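Local coordinates for protein lectin (Colocasia esculenta, PDB 5T1X) that probably recognises mannose-containing glycans as a GNA-related plant lectin, at residues G32-V37 and K74-S79; C56-N61 and L66-D71; L90-R93 and F97-I100. One frame throughout, in Å; residues are numbered along the deposited sequence. Where two conformers were deposited one is given.

Contact 1: G32-V37 and K74-S79; sequences GDCNLV and KTIWSS
Cys34 and Ile76 come opposite each other with CA atoms 8.1 Å apart, and farther along Leu36 faces Trp77 at 9.1 Å between CA atoms. These spacings are too wide for strand pairing, so side chains alone bridge the two segments, which belong to different sheets. A classic beta bulge shapes the second of them: Ile76 and Trp77 both sit opposite Ile68 of the adjoining strand, and as a result two consecutive side chains turn toward 32-37.

The sulfur of Cys34 rests on the two gamma carbons of Ile76, SG 3.6 Å from CG2 and 3.9 Å from CG1; Cys34 is modelled in two conformers, so this contact is tentative in detail. Half of a disulfide with Cys56, this SG has no polar hydrogen to satisfy and suits an aliphatic neighbour. Leu36 reaches Trp77 through one methyl, its CD2 lying 4.3 Å from CZ3 in a loose, oblique approach to the indole. With CG anti to the backbone N (chi1 179°), Trp77 projects its ring toward Leu36, while Ser79 N lies 3.6 Å above the plane of the Trp77 ring, toward its rim. Phe101 of the neighbouring subunit also packs on Trp77.

Asp33 sets the turn that presents Cys34. Its OD1 accepts from Asn35 N at 3.2 Å, approached from above the carboxylate plane, forming an Asx turn. Asp33, Asn35 and Val37, following Gln31, fit the Q-x-D-x-N-x-V-x-Y signature of mannose-recognition sites in this family. The arrangement is thus a packing of one beta-prism II sheet, near a probable sugar site, against the next.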
loop_
_atom_site.group_PDB
_atom_site.type_symbol
_atom_site.label_atom_id
_atom_site.label_comp_id
_atom_site.label_asym_id
_atom_site.label_seq_id
_atom_site.Cartn_x
_atom_site.Cartn_y
_atom_site.Cartn_z
ATOM N N GLY B 32 -8.336 11.669 -18.936
ATOM C CA GLY B 32 -8.077 12.890 -19.694
ATOM C C GLY B 32 -9.202 13.903 -19.641
ATOM O O GLY B 32 -9.006 15.041 -20.070
ATOM N N ASP B 33 -10.394 13.507 -19.120
ATOM C CA ASP B 33 -11.540 14.416 -18.984
ATOM C C ASP B 33 -11.640 15.009 -17.560
ATOM O O ASP B 33 -12.679 15.562 -17.205
ATOM C CB ASP B 33 -12.852 13.703 -19.345
ATOM C CG ASP B 33 -13.259 12.629 -18.359
ATOM O OD1 ASP B 33 -12.381 12.116 -17.644
ATOM O OD2 ASP B 33 -14.449 12.287 -18.321
ATOM N N CYS B 34 -10.558 14.880 -16.761
ATOM C CA CYS B 34 -10.408 15.398 -15.399
ATOM C C CYS B 34 -11.221 14.586 -14.373
ATOM O O CYS B 34 -11.345 15.014 -13.222
ATOM C CB CYS B 34 -10.743 16.890 -15.327
ATOM S SG CYS B 34 -9.918 17.762 -13.976
ATOM N N ASN B 35 -11.682 13.390 -14.756
ATOM C CA ASN B 35 -12.429 12.531 -13.859
ATOM C C ASN B 35 -11.574 11.372 -13.372
ATOM O O ASN B 35 -10.956 10.684 -14.187
ATOM C CB ASN B 35 -13.676 11.986 -14.567
ATOM C CG ASN B 35 -14.800 11.602 -13.642
ATOM O OD1 ASN B 35 -14.922 12.083 -12.505
ATOM N ND2 ASN B 35 -15.700 10.787 -14.144
ATOM N N LEU B 36 -11.530 11.167 -12.052
ATOM C CA LEU B 36 -10.834 10.029 -11.434
ATOM C C LEU B 36 -11.866 8.928 -11.275
ATOM O O LEU B 36 -12.895 9.151 -10.629
ATOM C CB LEU B 36 -10.191 10.410 -10.093
ATOM C CG LEU B 36 -9.549 9.265 -9.301
ATOM C CD1 LEU B 36 -8.273 8.732 -10.007
ATOM C CD2 LEU B 36 -9.241 9.728 -7.880
ATOM N N VAL B 37 -11.642 7.772 -11.919
ATOM C CA VAL B 37 -12.652 6.721 -11.913
ATOM C C VAL B 37 -12.102 5.388 -11.438
ATOM O O VAL B 37 -11.098 4.895 -11.947
ATOM C CB VAL B 37 -13.323 6.550 -13.308
ATOM C CG1 VAL B 37 -14.494 5.568 -13.232
ATOM C CG2 VAL B 37 -13.805 7.882 -13.869
ATOM N N LYS B 74 -5.111 24.474 -10.002
ATOM C CA LYS B 74 -6.363 24.765 -9.313
ATOM C C LYS B 74 -6.894 23.426 -8.796
ATOM O O LYS B 74 -6.912 22.451 -9.550
ATOM C CB LYS B 74 -7.369 25.468 -10.243
ATOM C CG LYS B 74 -8.723 25.747 -9.584
ATOM C CD LYS B 74 -9.766 26.207 -10.590
ATOM C CE LYS B 74 -11.172 25.852 -10.160
ATOM N NZ LYS B 74 -11.636 26.667 -9.003
ATOM N N THR B 75 -7.286 23.356 -7.513
ATOM C CA THR B 75 -7.815 22.105 -6.957
ATOM C C THR B 75 -9.171 21.770 -7.591
ATOM O O THR B 75 -10.096 22.586 -7.576
ATOM C CB THR B 75 -7.914 22.167 -5.416
ATOM O OG1 THR B 75 -6.611 22.417 -4.892
ATOM C CG2 THR B 75 -8.462 20.866 -4.808
ATOM N N ILE B 76 -9.266 20.563 -8.162
ATOM C CA ILE B 76 -10.485 20.050 -8.778
ATOM C C ILE B 76 -11.207 19.107 -7.798
ATOM O O ILE B 76 -12.441 19.061 -7.760
ATOM C CB ILE B 76 -10.118 19.341 -10.115
ATOM C CG1 ILE B 76 -9.470 20.325 -11.123
ATOM C CG2 ILE B 76 -11.297 18.579 -10.710
ATOM C CD1 ILE B 76 -10.239 21.683 -11.386
ATOM N N TRP B 77 -10.431 18.335 -7.025
ATOM C CA TRP B 77 -10.950 17.362 -6.070
ATOM C C TRP B 77 -9.883 17.058 -5.042
ATOM O O TRP B 77 -8.692 17.092 -5.352
ATOM C CB TRP B 77 -11.369 16.057 -6.803
ATOM C CG TRP B 77 -11.910 14.966 -5.915
ATOM C CD1 TRP B 77 -13.215 14.739 -5.590
ATOM C CD2 TRP B 77 -11.154 13.905 -5.312
ATOM N NE1 TRP B 77 -13.314 13.633 -4.771
ATOM C CE2 TRP B 77 -12.062 13.101 -4.589
ATOM C CE3 TRP B 77 -9.785 13.581 -5.277
ATOM C CZ2 TRP B 77 -11.650 11.979 -3.852
ATOM C CZ3 TRP B 77 -9.379 12.470 -4.551
ATOM C CH2 TRP B 77 -10.305 11.680 -3.856
ATOM N N SER B 78 -10.309 16.753 -3.819
ATOM C CA SER B 78 -9.414 16.310 -2.765
ATOM C C SER B 78 -10.076 15.231 -1.942
ATOM O O SER B 78 -11.299 15.276 -1.723
ATOM C CB SER B 78 -9.012 17.464 -1.852
ATOM O OG SER B 78 -8.245 16.937 -0.781
ATOM N N SER B 79 -9.260 14.296 -1.426
ATOM C CA SER B 79 -9.731 13.255 -0.501
ATOM C C SER B 79 -10.097 13.880 0.843
ATOM O O SER B 79 -10.821 13.277 1.634
ATOM C CB SER B 79 -8.653 12.194 -0.295
ATOM O OG SER B 79 -7.459 12.777 0.216
#

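Contact 2: C56-N61 and L66-D71; sequences CFLRLN and LIIKDD
Phe57-Leu60 and Leu66-Lys69 run antiparallel at 155°, their axes 4.8 Å apart, and the hydrogen-bonded pairs Phe57-Lys69 and Arg59-Ile67 each exchange two backbone bonds, among them Phe57 N to Lys69 O at 2.9 Å. Side chains alternate between two faces.

On the face of Leu58, Leu60, Leu66 and Ile68 everything is aliphatic and buried. Leu58 is central: its CD1 lies 3.8 Å from Leu66 CG and equally 3.8 Å from Ile68 CG1, one methyl thereby filling the gap between alternate residues of the partner strand. Leu66 in turn sends CD1 to Leu60 CB, 3.9 Å away. Beyond the strand end, Ile68 CG2 meets Cys56 CB at 3.8 Å, where the Cys34 disulfide begins.

The other face, of Phe57, Arg59, Ile67 and Lys69, is mixed. The Phe57 ring stands beside Lys69, brought there by a chi1 of 64° that sets CG between the backbone N and the carbonyl carbon. Lys69 CB then lies over the ring face as a CH-pi contact, 3.9 Å from the centroid of the Phe57 ring. A lysine suits this place because its alkyl part covers the aromatic surface while the bent chain carries NZ away to Phe73 O and Thr75 OG1.

Such a beta hairpin, apolar on one side and mixed on the other, forms the two middle strands of a four-stranded sheet in the beta-prism II fold.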
loop_
_atom_site.group_PDB
_atom_site.type_symbol
_atom_site.label_atom_id
_atom_site.label_comp_id
_atom_site.label_asym_id
_atom_site.label_seq_id
_atom_site.Cartn_x
_atom_site.Cartn_y
_atom_site.Cartn_z
ATOM N N CYS B 56 -5.543 17.667 -16.258
ATOM C CA CYS B 56 -5.522 17.407 -14.821
ATOM C C CYS B 56 -4.580 16.273 -14.480
ATOM O O CYS B 56 -4.363 15.383 -15.308
ATOM C CB CYS B 56 -6.933 17.113 -14.319
ATOM S SG CYS B 56 -8.136 18.411 -14.709
ATOM N N PHE B 57 -4.087 16.270 -13.245
ATOM C CA PHE B 57 -3.247 15.195 -12.758
ATOM C C PHE B 57 -3.626 14.891 -11.330
ATOM O O PHE B 57 -4.146 15.760 -10.627
ATOM C CB PHE B 57 -1.761 15.562 -12.877
ATOM C CG PHE B 57 -1.304 16.737 -12.041
ATOM C CD1 PHE B 57 -0.788 16.543 -10.761
ATOM C CD2 PHE B 57 -1.364 18.032 -12.540
ATOM C CE1 PHE B 57 -0.363 17.625 -9.994
ATOM C CE2 PHE B 57 -0.925 19.115 -11.773
ATOM C CZ PHE B 57 -0.425 18.902 -10.508
ATOM N N LEU B 58 -3.298 13.680 -10.896
ATOM C CA LEU B 58 -3.533 13.174 -9.551
ATOM C C LEU B 58 -2.206 13.061 -8.824
ATOM O O LEU B 58 -1.250 12.520 -9.375
ATOM C CB LEU B 58 -4.194 11.789 -9.652
ATOM C CG LEU B 58 -4.544 11.114 -8.335
ATOM C CD1 LEU B 58 -5.839 11.679 -7.767
ATOM C CD2 LEU B 58 -4.699 9.616 -8.518
ATOM N N ARG B 59 -2.153 13.508 -7.572
ATOM C CA ARG B 59 -0.919 13.383 -6.800
ATOM C C ARG B 59 -1.233 13.208 -5.327
ATOM O O ARG B 59 -2.029 13.963 -4.782
ATOM C CB ARG B 59 -0.018 14.612 -7.004
ATOM C CG ARG B 59 1.357 14.518 -6.317
ATOM C CD ARG B 59 2.128 15.817 -6.486
ATOM N NE ARG B 59 3.426 15.799 -5.804
ATOM C CZ ARG B 59 3.623 16.154 -4.532
ATOM N NH1 ARG B 59 2.600 16.537 -3.775
ATOM N NH2 ARG B 59 4.840 16.136 -4.013
ATOM N N LEU B 60 -0.602 12.213 -4.692
ATOM C CA LEU B 60 -0.712 11.993 -3.257
ATOM C C LEU B 60 0.425 12.763 -2.598
ATOM O O LEU B 60 1.584 12.606 -3.013
ATOM C CB LEU B 60 -0.622 10.491 -2.965
ATOM C CG LEU B 60 -0.613 10.056 -1.491
ATOM C CD1 LEU B 60 -1.899 10.497 -0.741
ATOM C CD2 LEU B 60 -0.394 8.562 -1.402
ATOM N N ASN B 61 0.123 13.597 -1.587
ATOM C CA ASN B 61 1.197 14.369 -0.965
ATOM C C ASN B 61 1.804 13.636 0.257
ATOM O O ASN B 61 1.490 12.465 0.509
ATOM C CB ASN B 61 0.743 15.794 -0.614
ATOM C CG ASN B 61 -0.211 15.932 0.544
ATOM O OD1 ASN B 61 -0.448 14.997 1.320
ATOM N ND2 ASN B 61 -0.754 17.129 0.705
ATOM N N LEU B 66 -4.858 13.235 -1.127
ATOM C CA LEU B 66 -4.878 12.863 -2.552
ATOM C C LEU B 66 -5.630 13.950 -3.290
ATOM O O LEU B 66 -6.774 14.240 -2.939
ATOM C CB LEU B 66 -5.557 11.493 -2.704
ATOM C CG LEU B 66 -5.550 10.879 -4.108
ATOM C CD1 LEU B 66 -4.140 10.453 -4.541
ATOM C CD2 LEU B 66 -6.503 9.684 -4.175
ATOM N N ILE B 67 -4.973 14.611 -4.245
ATOM C CA ILE B 67 -5.576 15.766 -4.922
ATOM C C ILE B 67 -5.547 15.621 -6.436
ATOM O O ILE B 67 -4.583 15.094 -6.993
ATOM C CB ILE B 67 -4.801 17.057 -4.492
ATOM C CG1 ILE B 67 -4.825 17.259 -2.956
ATOM C CG2 ILE B 67 -5.356 18.318 -5.192
ATOM C CD1 ILE B 67 -3.652 18.069 -2.418
ATOM N N ILE B 68 -6.604 16.129 -7.093
ATOM C CA ILE B 68 -6.663 16.318 -8.544
ATOM C C ILE B 68 -6.454 17.803 -8.748
ATOM O O ILE B 68 -7.226 18.611 -8.210
ATOM C CB ILE B 68 -7.987 15.846 -9.224
ATOM C CG1 ILE B 68 -8.273 14.366 -8.976
ATOM C CG2 ILE B 68 -7.988 16.199 -10.738
ATOM C CD1 ILE B 68 -9.688 13.960 -9.513
ATOM N N LYS B 69 -5.424 18.170 -9.518
ATOM C CA LYS B 69 -5.136 19.564 -9.862
ATOM C C LYS B 69 -5.297 19.749 -11.339
ATOM O O LYS B 69 -4.995 18.815 -12.065
ATOM C CB LYS B 69 -3.687 19.906 -9.474
ATOM C CG LYS B 69 -3.431 20.068 -7.981
ATOM C CD LYS B 69 -4.092 21.327 -7.448
ATOM C CE LYS B 69 -3.462 21.828 -6.181
ATOM N NZ LYS B 69 -4.052 23.125 -5.768
ATOM N N ASP B 70 -5.711 20.940 -11.811
ATOM C CA ASP B 70 -5.766 21.162 -13.257
ATOM C C ASP B 70 -4.395 21.696 -13.704
ATOM O O ASP B 70 -3.486 21.817 -12.873
ATOM C CB ASP B 70 -6.928 22.088 -13.670
ATOM C CG ASP B 70 -6.811 23.570 -13.352
ATOM O OD1 ASP B 70 -5.745 23.999 -12.839
ATOM O OD2 ASP B 70 -7.764 24.311 -13.652
ATOM N N ASP B 71 -4.246 22.029 -14.999
ATOM C CA ASP B 71 -2.964 22.469 -15.559
ATOM C C ASP B 71 -2.381 23.702 -14.866
ATOM O O ASP B 71 -1.162 23.905 -14.922
ATOM C CB ASP B 71 -3.121 22.774 -17.054
ATOM C CG ASP B 71 -1.804 22.856 -17.804
ATOM O OD1 ASP B 71 -0.978 21.909 -17.672
ATOM O OD2 ASP B 71 -1.615 23.832 -18.546
#

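Contact 3: L90-R93 and F97-I100; sequences LILR and FAVI
Arg93 lies across Phe97 and Val99 at the turn end of a beta hairpin, part of one sheet of the beta-prism II fold. Arg93 is modelled in two conformers, so its end is less certain; in one of them Val99 CG2 and Phe97 CB both lie over one face of the guanidinium, with Val99 CG2 3.8 Å from Arg93 NH1. The Phe97 ring is steeply inclined to that group, the planes 65° apart, and Arg93 NH2 approaches Phe97 CD2 obliquely at 3.6 Å. Arginine suits this place because its flat group can lie on apolar carbon while its N-H bonds point elsewhere: in this conformer NH2 forms a salt bridge with Asp95 in the turn, and NH1 bonds to Tyr101 OH.

On the face of Leu90, Leu92, Ala98 and Ile100, Leu90 holds CG anti to its own nitrogen (chi1 168°), which leans CD1 across to Ile100 CG1 at 3.8 Å. The short Ala98 side chain is met by Leu92 CD1, from its cross-strand partner, and by Leu90 CD1, from the diagonal position. Leu66 continues this apolar layer beneath Leu90 and Ile100. Ile91 and Val99 exchange two backbone bonds, and Arg93 N donates to Phe97 O at 2.9 Å, closing the hairpin.

Farther out, Ala98-Ile100 pair antiparallel with a strand of the neighbouring subunit, continuing the sheet, and the Phe97 ring meets that subunit's Trp106 ring, planes about 40° apart.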
loop_
_atom_site.group_PDB
_atom_site.type_symbol
_atom_site.label_atom_id
_atom_site.label_comp_id
_atom_site.label_asym_id
_atom_site.label_seq_id
_atom_site.Cartn_x
_atom_site.Cartn_y
_atom_site.Cartn_z
ATOM N N LEU B 90 -1.054 4.947 -1.704
ATOM C CA LEU B 90 -2.416 4.651 -2.135
ATOM C C LEU B 90 -2.349 3.273 -2.745
ATOM O O LEU B 90 -1.545 3.060 -3.661
ATOM C CB LEU B 90 -2.904 5.703 -3.163
ATOM C CG LEU B 90 -4.202 5.372 -3.923
ATOM C CD1 LEU B 90 -5.427 5.473 -3.035
ATOM C CD2 LEU B 90 -4.371 6.313 -5.115
ATOM N N ILE B 91 -3.141 2.322 -2.222
ATOM C CA ILE B 91 -3.147 0.969 -2.748
ATOM C C ILE B 91 -4.489 0.670 -3.386
ATOM O O ILE B 91 -5.516 0.786 -2.721
ATOM C CB ILE B 91 -2.825 -0.106 -1.663
ATOM C CG1 ILE B 91 -1.525 0.223 -0.866
ATOM C CG2 ILE B 91 -2.755 -1.522 -2.295
ATOM C CD1 ILE B 91 -1.235 -0.734 0.301
ATOM N N LEU B 92 -4.473 0.222 -4.649
ATOM C CA LEU B 92 -5.670 -0.321 -5.276
ATOM C C LEU B 92 -5.617 -1.781 -4.891
ATOM O O LEU B 92 -4.820 -2.545 -5.452
ATOM C CB LEU B 92 -5.724 -0.091 -6.802
ATOM C CG LEU B 92 -6.957 -0.708 -7.509
ATOM C CD1 LEU B 92 -8.269 -0.078 -7.031
ATOM C CD2 LEU B 92 -6.820 -0.637 -9.024
ATOM N N ARG B 93 -6.341 -2.134 -3.836
ATOM C CA ARG B 93 -6.287 -3.471 -3.255
ATOM C C ARG B 93 -6.894 -4.542 -4.139
ATOM O O ARG B 93 -7.744 -4.257 -4.983
ATOM C CB ARG B 93 -6.992 -3.463 -1.891
ATOM C CG ARG B 93 -6.218 -2.548 -0.949
ATOM C CD ARG B 93 -6.732 -2.416 0.462
ATOM N NE ARG B 93 -7.940 -2.988 0.786
ATOM C CZ ARG B 93 -8.590 -2.962 1.992
ATOM N NH1 ARG B 93 -8.078 -2.316 3.023
ATOM N NH2 ARG B 93 -9.750 -3.585 2.129
ATOM N N PHE B 97 -11.124 -2.065 -3.073
ATOM C CA PHE B 97 -11.029 -0.810 -2.327
ATOM C C PHE B 97 -9.745 -0.076 -2.701
ATOM O O PHE B 97 -8.736 -0.725 -2.951
ATOM C CB PHE B 97 -11.006 -1.084 -0.813
ATOM C CG PHE B 97 -12.293 -1.606 -0.222
ATOM C CD1 PHE B 97 -13.288 -0.731 0.199
ATOM C CD2 PHE B 97 -12.505 -2.968 -0.071
ATOM C CE1 PHE B 97 -14.474 -1.213 0.753
ATOM C CE2 PHE B 97 -13.693 -3.449 0.491
ATOM C CZ PHE B 97 -14.663 -2.569 0.901
ATOM N N ALA B 98 -9.779 1.261 -2.739
ATOM C CA ALA B 98 -8.560 2.058 -2.942
ATOM C C ALA B 98 -8.341 2.773 -1.629
ATOM O O ALA B 98 -9.238 3.488 -1.166
ATOM C CB ALA B 98 -8.714 3.021 -4.112
ATOM N N VAL B 99 -7.220 2.486 -0.949
ATOM C CA VAL B 99 -7.020 3.000 0.408
ATOM C C VAL B 99 -5.695 3.730 0.546
ATOM O O VAL B 99 -4.672 3.246 0.068
ATOM C CB VAL B 99 -7.095 1.824 1.426
ATOM C CG1 VAL B 99 -6.918 2.318 2.867
ATOM C CG2 VAL B 99 -8.408 1.048 1.285
ATOM N N ILE B 100 -5.710 4.873 1.242
ATOM C CA ILE B 100 -4.474 5.621 1.526
ATOM C C ILE B 100 -3.988 5.201 2.898
ATOM O O ILE B 100 -4.716 5.356 3.893
ATOM C CB ILE B 100 -4.644 7.158 1.450
ATOM C CG1 ILE B 100 -5.228 7.624 0.088
ATOM C CG2 ILE B 100 -3.292 7.876 1.792
ATOM C CD1 ILE B 100 -5.622 9.105 0.087
#

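In the fold
Along the chain, both segments of contact 2 fall between the two segments of contact 1, and contact 3 follows both. Contacts 1 and 2 have centres about 7 Å apart, and both reach one sheet, in which strands 66-69 and 75-78 are neighbours; the disulfide joins Cys34, in the loop before strand 36-39, to Cys56, just before strand 57-60. Contact 3, its centre about 16 Å from that of contact 2 and 17 Å from that of contact 1, lies on the opposite side of the chain's centre in a third sheet. Leu60 and Leu66 nevertheless pack on Leu90 and Ile100. The three contacts thus sample all three sheets of the prism, around a common apolar interior.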